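Local coordinates for protein plantacyanin (Spinacia oleracea, PDB 1F56) that binds a single copper ion in a cupredoxin fold and probably serves as an electron-transfer protein of the phytocyanin family, at residues Ala1-Gly13 with Asp23-Val36. Residues are numbered along the deposited sequence; the frame is centred on the assembly and turned at random.
Sequences AVYNIGWSFNVNG and DVLVFKYIKGQHNV. With CU1 (copper (I) ion), chain F; SO4 (sulfate ion), chain E.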
ATOM      1  N   ALA A   1       6.112   9.896  12.114  1.00 18.79           N
ATOM      2  CA  ALA A   1       7.300   9.860  11.221  1.00 18.31           C
ATOM      3  C   ALA A   1       6.865   9.680   9.760  1.00 22.52           C
ATOM      4  O   ALA A   1       5.744   9.240   9.484  1.00 26.40           O
ATOM      5  CB  ALA A   1       8.229   8.718  11.650  1.00 17.26           C
ATOM      6  N   VAL A   2       7.750  10.024   8.829  1.00 21.12           N
ATOM      7  CA  VAL A   2       7.466   9.900   7.396  1.00 20.32           C
ATOM      8  C   VAL A   2       8.456   8.900   6.787  1.00 21.61           C
ATOM      9  O   VAL A   2       9.668   9.020   6.996  1.00 21.44           O
ATOM     10  CB  VAL A   2       7.596  11.271   6.697  1.00 23.80           C
ATOM     11  CG1 VAL A   2       7.217  11.165   5.215  1.00 23.07           C
ATOM     12  CG2 VAL A   2       6.692  12.274   7.391  1.00 21.13           C
ATOM     13  N   TYR A   3       7.932   7.909   6.064  1.00 13.95           N
ATOM     14  CA  TYR A   3       8.740   6.858   5.439  1.00 17.78           C
ATOM     15  C   TYR A   3       8.442   6.694   3.933  1.00 15.97           C
ATOM     16  O   TYR A   3       7.277   6.653   3.526  1.00 19.69           O
ATOM     17  CB  TYR A   3       8.479   5.516   6.148  1.00 13.45           C
ATOM     18  CG  TYR A   3       8.802   5.510   7.637  1.00 23.04           C
ATOM     19  CD1 TYR A   3       7.812   5.276   8.592  1.00 16.28           C
ATOM     20  CD2 TYR A   3      10.093   5.762   8.089  1.00 16.23           C
ATOM     21  CE1 TYR A   3       8.106   5.297   9.955  1.00 21.31           C
ATOM     22  CE2 TYR A   3      10.393   5.785   9.448  1.00 16.16           C
ATOM     23  CZ  TYR A   3       9.405   5.552  10.371  1.00 21.82           C
ATOM     24  OH  TYR A   3       9.735   5.562  11.706  1.00 14.51           O
ATOM     25  N   ASN A   4       9.483   6.601   3.109  1.00 17.28           N
ATOM     26  CA  ASN A   4       9.295   6.400   1.667  1.00 17.38           C
ATOM     27  C   ASN A   4       9.151   4.895   1.409  1.00 20.38           C
ATOM     28  O   ASN A   4       9.891   4.102   1.988  1.00 17.72           O
ATOM     29  CB  ASN A   4      10.507   6.883   0.855  1.00 19.45           C
ATOM     30  CG  ASN A   4      10.717   8.383   0.916  1.00 22.22           C
ATOM     31  OD1 ASN A   4       9.773   9.159   0.975  1.00 20.27           O
ATOM     32  ND2 ASN A   4      11.977   8.799   0.876  1.00 30.18           N
ATOM     33  N   ILE A   5       8.208   4.498   0.551  1.00 15.46           N
ATOM     34  CA  ILE A   5       8.044   3.078   0.215  1.00 15.14           C
ATOM     35  C   ILE A   5       8.389   2.887  -1.267  1.00 14.32           C
ATOM     36  O   ILE A   5       7.954   3.667  -2.104  1.00 16.00           O
ATOM     37  CB  ILE A   5       6.587   2.585   0.455  1.00 13.13           C
ATOM     38  CG1 ILE A   5       6.252   2.643   1.945  1.00 23.86           C
ATOM     39  CG2 ILE A   5       6.436   1.135  -0.015  1.00 15.01           C
ATOM     40  CD1 ILE A   5       7.168   1.771   2.800  1.00 26.99           C
ATOM     41  N   GLY A   6       9.191   1.877  -1.594  1.00 15.20           N
ATOM     42  CA  GLY A   6       9.529   1.639  -2.996  1.00 13.86           C
ATOM     43  C   GLY A   6       8.399   0.778  -3.525  1.00 15.03           C
ATOM     44  O   GLY A   6       8.366  -0.435  -3.295  1.00 18.80           O
ATOM     45  N   TRP A   7       7.454   1.400  -4.216  1.00 13.84           N
ATOM     46  CA  TRP A   7       6.281   0.684  -4.722  1.00 14.20           C
ATOM     47  C   TRP A   7       6.547   0.013  -6.060  1.00 13.37           C
ATOM     48  O   TRP A   7       6.473   0.642  -7.111  1.00 14.05           O
ATOM     49  CB  TRP A   7       5.114   1.671  -4.836  1.00 10.20           C
ATOM     50  CG  TRP A   7       3.759   1.043  -4.942  1.00 17.27           C
ATOM     51  CD1 TRP A   7       2.798   1.331  -5.877  1.00 16.68           C
ATOM     52  CD2 TRP A   7       3.181   0.073  -4.055  1.00 13.31           C
ATOM     53  NE1 TRP A   7       1.661   0.611  -5.623  1.00  8.74           N
ATOM     54  CE2 TRP A   7       1.862  -0.174  -4.515  1.00 11.37           C
ATOM     55  CE3 TRP A   7       3.644  -0.609  -2.912  1.00 17.85           C
ATOM     56  CZ2 TRP A   7       0.997  -1.075  -3.875  1.00  9.70           C
ATOM     57  CZ3 TRP A   7       2.778  -1.508  -2.266  1.00 22.87           C
ATOM     58  CH2 TRP A   7       1.464  -1.729  -2.755  1.00 21.19           C
ATOM     59  N   SER A   8       6.870  -1.271  -6.011  1.00 17.17           N
ATOM     60  CA  SER A   8       7.152  -2.035  -7.216  1.00 22.63           C
ATOM     61  C   SER A   8       6.771  -3.491  -6.978  1.00 20.59           C
ATOM     62  O   SER A   8       6.350  -3.848  -5.877  1.00 24.04           O
ATOM     63  CB  SER A   8       8.634  -1.946  -7.561  1.00 28.56           C
ATOM     64  OG  SER A   8       8.875  -2.539  -8.827  1.00 50.58           O
ATOM     65  N   PHE A   9       6.922  -4.335  -7.993  1.00 21.23           N
ATOM     66  CA  PHE A   9       6.581  -5.751  -7.831  1.00 24.81           C
ATOM     67  C   PHE A   9       7.322  -6.294  -6.616  1.00 26.68           C
ATOM     68  O   PHE A   9       6.815  -7.134  -5.882  1.00 28.49           O
ATOM     69  CB  PHE A   9       6.935  -6.515  -9.111  1.00 34.06           C
ATOM     70  CG  PHE A   9       6.052  -6.151 -10.281  1.00 33.51           C
ATOM     71  CD1 PHE A   9       4.813  -6.760 -10.446  1.00 28.59           C
ATOM     72  CD2 PHE A   9       6.433  -5.155 -11.176  1.00 28.42           C
ATOM     73  CE1 PHE A   9       3.965  -6.380 -11.481  1.00 19.03           C
ATOM     74  CE2 PHE A   9       5.594  -4.764 -12.217  1.00 31.98           C
ATOM     75  CZ  PHE A   9       4.359  -5.377 -12.369  1.00 32.37           C
ATOM     76  N   ASN A  10       8.528  -5.796  -6.395  1.00 28.10           N
ATOM     77  CA  ASN A  10       9.283  -6.204  -5.226  1.00 29.68           C
ATOM     78  C   ASN A  10       9.256  -4.972  -4.318  1.00 26.47           C
ATOM     79  O   ASN A  10      10.111  -4.088  -4.421  1.00 26.26           O
ATOM     80  CB  ASN A  10      10.720  -6.577  -5.608  1.00 35.90           C
ATOM     81  CG  ASN A  10      11.544  -7.016  -4.408  1.00 59.12           C
ATOM     82  OD1 ASN A  10      12.081  -6.188  -3.667  1.00 73.53           O
ATOM     83  ND2 ASN A  10      11.632  -8.325  -4.199  1.00 74.43           N
ATOM     84  N   VAL A  11       8.252  -4.906  -3.450  1.00 23.94           N
ATOM     85  CA  VAL A  11       8.093  -3.765  -2.550  1.00 24.19           C
ATOM     86  C   VAL A  11       9.235  -3.634  -1.547  1.00 28.90           C
ATOM     87  O   VAL A  11       9.639  -4.623  -0.939  1.00 26.26           O
ATOM     88  CB  VAL A  11       6.795  -3.867  -1.743  1.00 22.35           C
ATOM     89  CG1 VAL A  11       6.635  -2.622  -0.890  1.00 21.54           C
ATOM     90  CG2 VAL A  11       5.605  -4.037  -2.678  1.00 23.61           C
ATOM     91  N   ASN A  12       9.753  -2.421  -1.364  1.00 23.70           N
ATOM     92  CA  ASN A  12      10.822  -2.238  -0.395  1.00 27.38           C
ATOM     93  C   ASN A  12      10.513  -1.118   0.601  1.00 28.18           C
ATOM     94  O   ASN A  12       9.750  -0.191   0.297  1.00 24.08           O
ATOM     95  CB  ASN A  12      12.156  -1.954  -1.094  1.00 26.49           C
ATOM     96  CG  ASN A  12      12.157  -0.637  -1.829  1.00 40.86           C
ATOM     97  OD1 ASN A  12      11.877  -0.579  -3.025  1.00 52.31           O
ATOM     98  ND2 ASN A  12      12.460   0.435  -1.112  1.00 40.75           N
ATOM     99  N   GLY A  13      11.101  -1.230   1.794  1.00 26.73           N
ATOM    100  CA  GLY A  13      10.927  -0.228   2.834  1.00 29.40           C
ATOM    101  C   GLY A  13       9.947  -0.582   3.938  1.00 31.18           C
ATOM    102  O   GLY A  13       9.793   0.182   4.896  1.00 30.90           O
ATOM    103  N   ASP A  23       1.984   7.610  11.393  1.00 14.39           N
ATOM    104  CA  ASP A  23       3.080   7.690  10.433  1.00 18.87           C
ATOM    105  C   ASP A  23       2.530   7.931   9.033  1.00 18.10           C
ATOM    106  O   ASP A  23       1.421   7.495   8.696  1.00 15.72           O
ATOM    107  CB  ASP A  23       3.891   6.386  10.395  1.00 16.60           C
ATOM    108  CG  ASP A  23       4.758   6.186  11.626  1.00 23.59           C
ATOM    109  OD1 ASP A  23       4.950   7.137  12.419  1.00 18.28           O
ATOM    110  OD2 ASP A  23       5.255   5.060  11.785  1.00 14.92           O
ATOM    111  N   VAL A  24       3.326   8.600   8.213  1.00 15.95           N
ATOM    112  CA  VAL A  24       2.963   8.886   6.831  1.00 15.24           C
ATOM    113  C   VAL A  24       3.824   8.007   5.913  1.00 18.05           C
ATOM    114  O   VAL A  24       5.049   7.999   6.020  1.00 16.88           O
ATOM    115  CB  VAL A  24       3.231  10.382   6.479  1.00 18.09           C
ATOM    116  CG1 VAL A  24       2.861  10.660   5.014  1.00 14.30           C
ATOM    117  CG2 VAL A  24       2.441  11.303   7.428  1.00 13.83           C
ATOM    118  N   LEU A  25       3.189   7.239   5.039  1.00 13.57           N
ATOM    119  CA  LEU A  25       3.940   6.420   4.079  1.00 12.59           C
ATOM    120  C   LEU A  25       3.906   7.168   2.752  1.00 15.22           C
ATOM    121  O   LEU A  25       2.860   7.693   2.352  1.00 15.52           O
ATOM    122  CB  LEU A  25       3.292   5.052   3.871  1.00 12.86           C
ATOM    123  CG  LEU A  25       3.289   4.078   5.060  1.00 30.85           C
ATOM    124  CD1 LEU A  25       2.804   2.703   4.604  1.00 24.58           C
ATOM    125  CD2 LEU A  25       4.689   3.986   5.640  1.00 21.69           C
ATOM    126  N   VAL A  26       5.039   7.234   2.069  1.00 12.18           N
ATOM    127  CA  VAL A  26       5.053   7.895   0.785  1.00 14.49           C
ATOM    128  C   VAL A  26       5.368   6.841  -0.266  1.00 18.75           C
ATOM    129  O   VAL A  26       6.505   6.363  -0.362  1.00 19.44           O
ATOM    130  CB  VAL A  26       6.106   9.029   0.715  1.00 12.90           C
ATOM    131  CG1 VAL A  26       5.968   9.757  -0.642  1.00 16.35           C
ATOM    132  CG2 VAL A  26       5.903  10.042   1.875  1.00 13.27           C
ATOM    133  N   PHE A  27       4.349   6.461  -1.038  1.00 16.85           N
ATOM    134  CA  PHE A  27       4.517   5.463  -2.086  1.00 14.27           C
ATOM    135  C   PHE A  27       5.128   6.134  -3.317  1.00 17.55           C
ATOM    136  O   PHE A  27       4.533   7.047  -3.922  1.00 15.17           O
ATOM    137  CB  PHE A  27       3.168   4.815  -2.439  1.00 15.49           C
ATOM    138  CG  PHE A  27       2.593   3.976  -1.331  1.00 12.64           C
ATOM    139  CD1 PHE A  27       1.920   4.573  -0.264  1.00 11.89           C
ATOM    140  CD2 PHE A  27       2.747   2.594  -1.339  1.00 16.63           C
ATOM    141  CE1 PHE A  27       1.409   3.805   0.782  1.00 19.97           C
ATOM    142  CE2 PHE A  27       2.237   1.807  -0.295  1.00 10.93           C
ATOM    143  CZ  PHE A  27       1.565   2.422   0.768  1.00 15.68           C
ATOM    144  N   LYS A  28       6.319   5.670  -3.683  1.00 19.72           N
ATOM    145  CA  LYS A  28       7.045   6.240  -4.808  1.00 21.02           C
ATOM    146  C   LYS A  28       7.168   5.264  -5.957  1.00 20.47           C
ATOM    147  O   LYS A  28       7.565   4.104  -5.761  1.00 18.82           O
ATOM    148  CB  LYS A  28       8.434   6.701  -4.355  1.00 26.64           C
ATOM    149  CG  LYS A  28       8.379   7.773  -3.273  1.00 28.92           C
ATOM    150  CD  LYS A  28       9.673   8.554  -3.184  1.00 36.42           C
ATOM    151  CE  LYS A  28       9.462   9.845  -2.414  1.00 40.21           C
ATOM    152  NZ  LYS A  28      10.691  10.679  -2.361  1.00 46.91           N
ATOM    153  N   TYR A  29       6.807   5.750  -7.149  1.00 15.96           N
ATOM    154  CA  TYR A  29       6.837   4.959  -8.375  1.00 15.29           C
ATOM    155  C   TYR A  29       6.542   5.890  -9.555  1.00 18.60           C
ATOM    156  O   TYR A  29       6.285   7.087  -9.364  1.00 14.74           O
ATOM    157  CB  TYR A  29       5.779   3.848  -8.311  1.00 15.31           C
ATOM    158  CG  TYR A  29       4.380   4.376  -8.053  1.00 15.45           C
ATOM    159  CD1 TYR A  29       3.943   4.652  -6.757  1.00 15.29           C
ATOM    160  CD2 TYR A  29       3.504   4.640  -9.112  1.00 14.55           C
ATOM    161  CE1 TYR A  29       2.660   5.182  -6.522  1.00  9.71           C
ATOM    162  CE2 TYR A  29       2.221   5.176  -8.885  1.00 15.05           C
ATOM    163  CZ  TYR A  29       1.812   5.441  -7.591  1.00 21.69           C
ATOM    164  OH  TYR A  29       0.563   5.979  -7.369  1.00 15.78           O
ATOM    165  N   ILE A  30       6.582   5.358 -10.773  1.00 14.24           N
ATOM    166  CA  ILE A  30       6.328   6.193 -11.943  1.00 14.86           C
ATOM    167  C   ILE A  30       4.829   6.267 -12.192  1.00 22.23           C
ATOM    168  O   ILE A  30       4.154   5.244 -12.384  1.00 18.16           O
ATOM    169  CB  ILE A  30       7.013   5.634 -13.228  1.00 27.60           C
ATOM    170  CG1 ILE A  30       8.534   5.718 -13.106  1.00 21.06           C
ATOM    171  CG2 ILE A  30       6.595   6.461 -14.440  1.00 21.79           C
ATOM    172  CD1 ILE A  30       9.284   5.014 -14.236  1.00 33.35           C
ATOM    173  N   LYS A  31       4.311   7.489 -12.174  1.00 22.69           N
ATOM    174  CA  LYS A  31       2.893   7.735 -12.396  1.00 23.42           C
ATOM    175  C   LYS A  31       2.400   7.022 -13.658  1.00 22.68           C
ATOM    176  O   LYS A  31       2.981   7.178 -14.724  1.00 18.96           O
ATOM    177  CB  LYS A  31       2.663   9.245 -12.527  1.00 18.48           C
ATOM    178  CG  LYS A  31       1.222   9.651 -12.737  1.00 30.64           C
ATOM    179  CD  LYS A  31       1.133  11.153 -12.958  1.00 36.29           C
ATOM    180  CE  LYS A  31      -0.295  11.609 -13.125  1.00 45.22           C
ATOM    181  NZ  LYS A  31      -0.334  13.081 -13.315  1.00 66.72           N
ATOM    182  N   GLY A  32       1.333   6.238 -13.528  1.00 23.89           N
ATOM    183  CA  GLY A  32       0.788   5.542 -14.674  1.00 21.14           C
ATOM    184  C   GLY A  32       1.141   4.076 -14.748  1.00 23.13           C
ATOM    185  O   GLY A  32       0.429   3.294 -15.378  1.00 24.39           O
ATOM    186  N   GLN A  33       2.229   3.685 -14.099  1.00 24.25           N
ATOM    187  CA  GLN A  33       2.670   2.292 -14.132  1.00 21.54           C
ATOM    188  C   GLN A  33       2.097   1.424 -13.028  1.00 21.67           C
ATOM    189  O   GLN A  33       2.120   0.188 -13.125  1.00 19.35           O
ATOM    190  CB  GLN A  33       4.198   2.230 -14.090  1.00 24.36           C
ATOM    191  CG  GLN A  33       4.847   2.811 -15.343  1.00 36.91           C
ATOM    192  CD  GLN A  33       6.312   2.434 -15.480  1.00 39.52           C
ATOM    193  OE1 GLN A  33       6.931   2.687 -16.515  1.00 38.86           O
ATOM    194  NE2 GLN A  33       6.874   1.829 -14.433  1.00 39.17           N
ATOM    195  N   HIS A  34       1.597   2.074 -11.980  1.00 14.88           N
ATOM    196  CA  HIS A  34       0.998   1.384 -10.834  1.00 18.63           C
ATOM    197  C   HIS A  34      -0.009   2.326 -10.171  1.00 16.89           C
ATOM    198  O   HIS A  34      -0.170   3.483 -10.569  1.00 20.05           O
ATOM    199  CB  HIS A  34       2.061   1.051  -9.757  1.00 10.90           C
ATOM    200  CG  HIS A  34       3.189   0.198 -10.238  1.00  8.01           C
ATOM    201  ND1 HIS A  34       3.068  -1.159 -10.433  1.00 13.15           N
ATOM    202  CD2 HIS A  34       4.460   0.515 -10.587  1.00 13.74           C
ATOM    203  CE1 HIS A  34       4.210  -1.643 -10.891  1.00 16.81           C
ATOM    204  NE2 HIS A  34       5.071  -0.647 -10.995  1.00 14.93           N
ATOM    205  N   ASN A  35      -0.675   1.807  -9.151  1.00 16.78           N
ATOM    206  CA  ASN A  35      -1.579   2.596  -8.339  1.00 14.67           C
ATOM    207  C   ASN A  35      -1.501   2.006  -6.932  1.00 14.36           C
ATOM    208  O   ASN A  35      -0.880   0.945  -6.724  1.00 10.61           O
ATOM    209  CB  ASN A  35      -3.010   2.578  -8.900  1.00 17.29           C
ATOM    210  CG  ASN A  35      -3.687   1.239  -8.774  1.00 23.62           C
ATOM    211  OD1 ASN A  35      -3.120   0.276  -8.265  1.00 34.52           O
ATOM    212  ND2 ASN A  35      -4.927   1.174  -9.242  1.00 29.28           N
ATOM    213  N   VAL A  36      -2.069   2.720  -5.960  1.00 15.01           N
ATOM    214  CA  VAL A  36      -2.096   2.265  -4.580  1.00 14.42           C
ATOM    215  C   VAL A  36      -3.555   2.298  -4.131  1.00 14.34           C
ATOM    216  O   VAL A  36      -4.177   3.348  -4.120  1.00 15.53           O
ATOM    217  CB  VAL A  36      -1.288   3.184  -3.654  1.00 20.37           C
ATOM    218  CG1 VAL A  36      -1.290   2.607  -2.238  1.00 18.55           C
ATOM    219  CG2 VAL A  36       0.135   3.349  -4.196  1.00 22.14           C
TER
HETATM  220 CU   CU1 F  92       1.359  -2.177  -9.998  1.00 21.91          CU
HETATM  221  S   SO4 E 304      13.713  -3.861   2.318  1.00 59.87           S
HETATM  222  O1  SO4 E 304      14.129  -4.397   3.630  1.00 63.60           O
HETATM  223  O2  SO4 E 304      12.341  -4.312   2.014  1.00 55.57           O
HETATM  224  O3  SO4 E 304      13.753  -2.386   2.356  1.00 54.42           O
HETATM  225  O4  SO4 E 304      14.626  -4.353   1.271  1.00 51.12           O
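W7 carries its CG anti to the backbone N (chi1 -163°), which swings the indole across toward F27, whose own CG, anti to the carbonyl carbon, brings its CD2 edge to the indole. The result is a T-shaped pair: that edge points at one face of the six-membered ring of W7, with the planes at 87° and F27 CD2 3.7 Å from W7 CE3. V36 CG2 sits over the five-membered ring, 3.8 Å from its centroid, a CH-pi contact, and W7 CD1 lies over one face of the Y29 ring, 3.6 Å from Y29 CD1. At the rim W7 NE1 donates to N35 O (2.8 Å, 164° at the hydrogen); the acceptor lies in the indole plane. With an alanine in place of W7, N35 O would probably lose this donor and a gap would open between F27, Y29 and V36. Leading up to these side chains, strands 2-6 and 24-28 pair in parallel; 2-6 is the outer strand and 24-28 the middle one of a three-stranded sheet of the cupredoxin barrel, with 60-64 antiparallel on its other side. I5 and L25 lie on the same side as F27, whereas V2 CG1 meets V26 CG2 (3.8 Å) on the other. At the start of the pairing, the A1 amino group (N) forms a salt bridge with D23 OD1 (3.0 Å), approaching from above the carboxylate plane; the other oxygen, D23 OD2, accepts from R20 N. Toward the metal, the H34 edge faces the ring of F9 in an offset edge-to-face pair (H34 CE1 to F9 CE2, 3.7 Å), while H34 ND1 binds copper at 2.0 Å in the site completed by C74, H79 and M84.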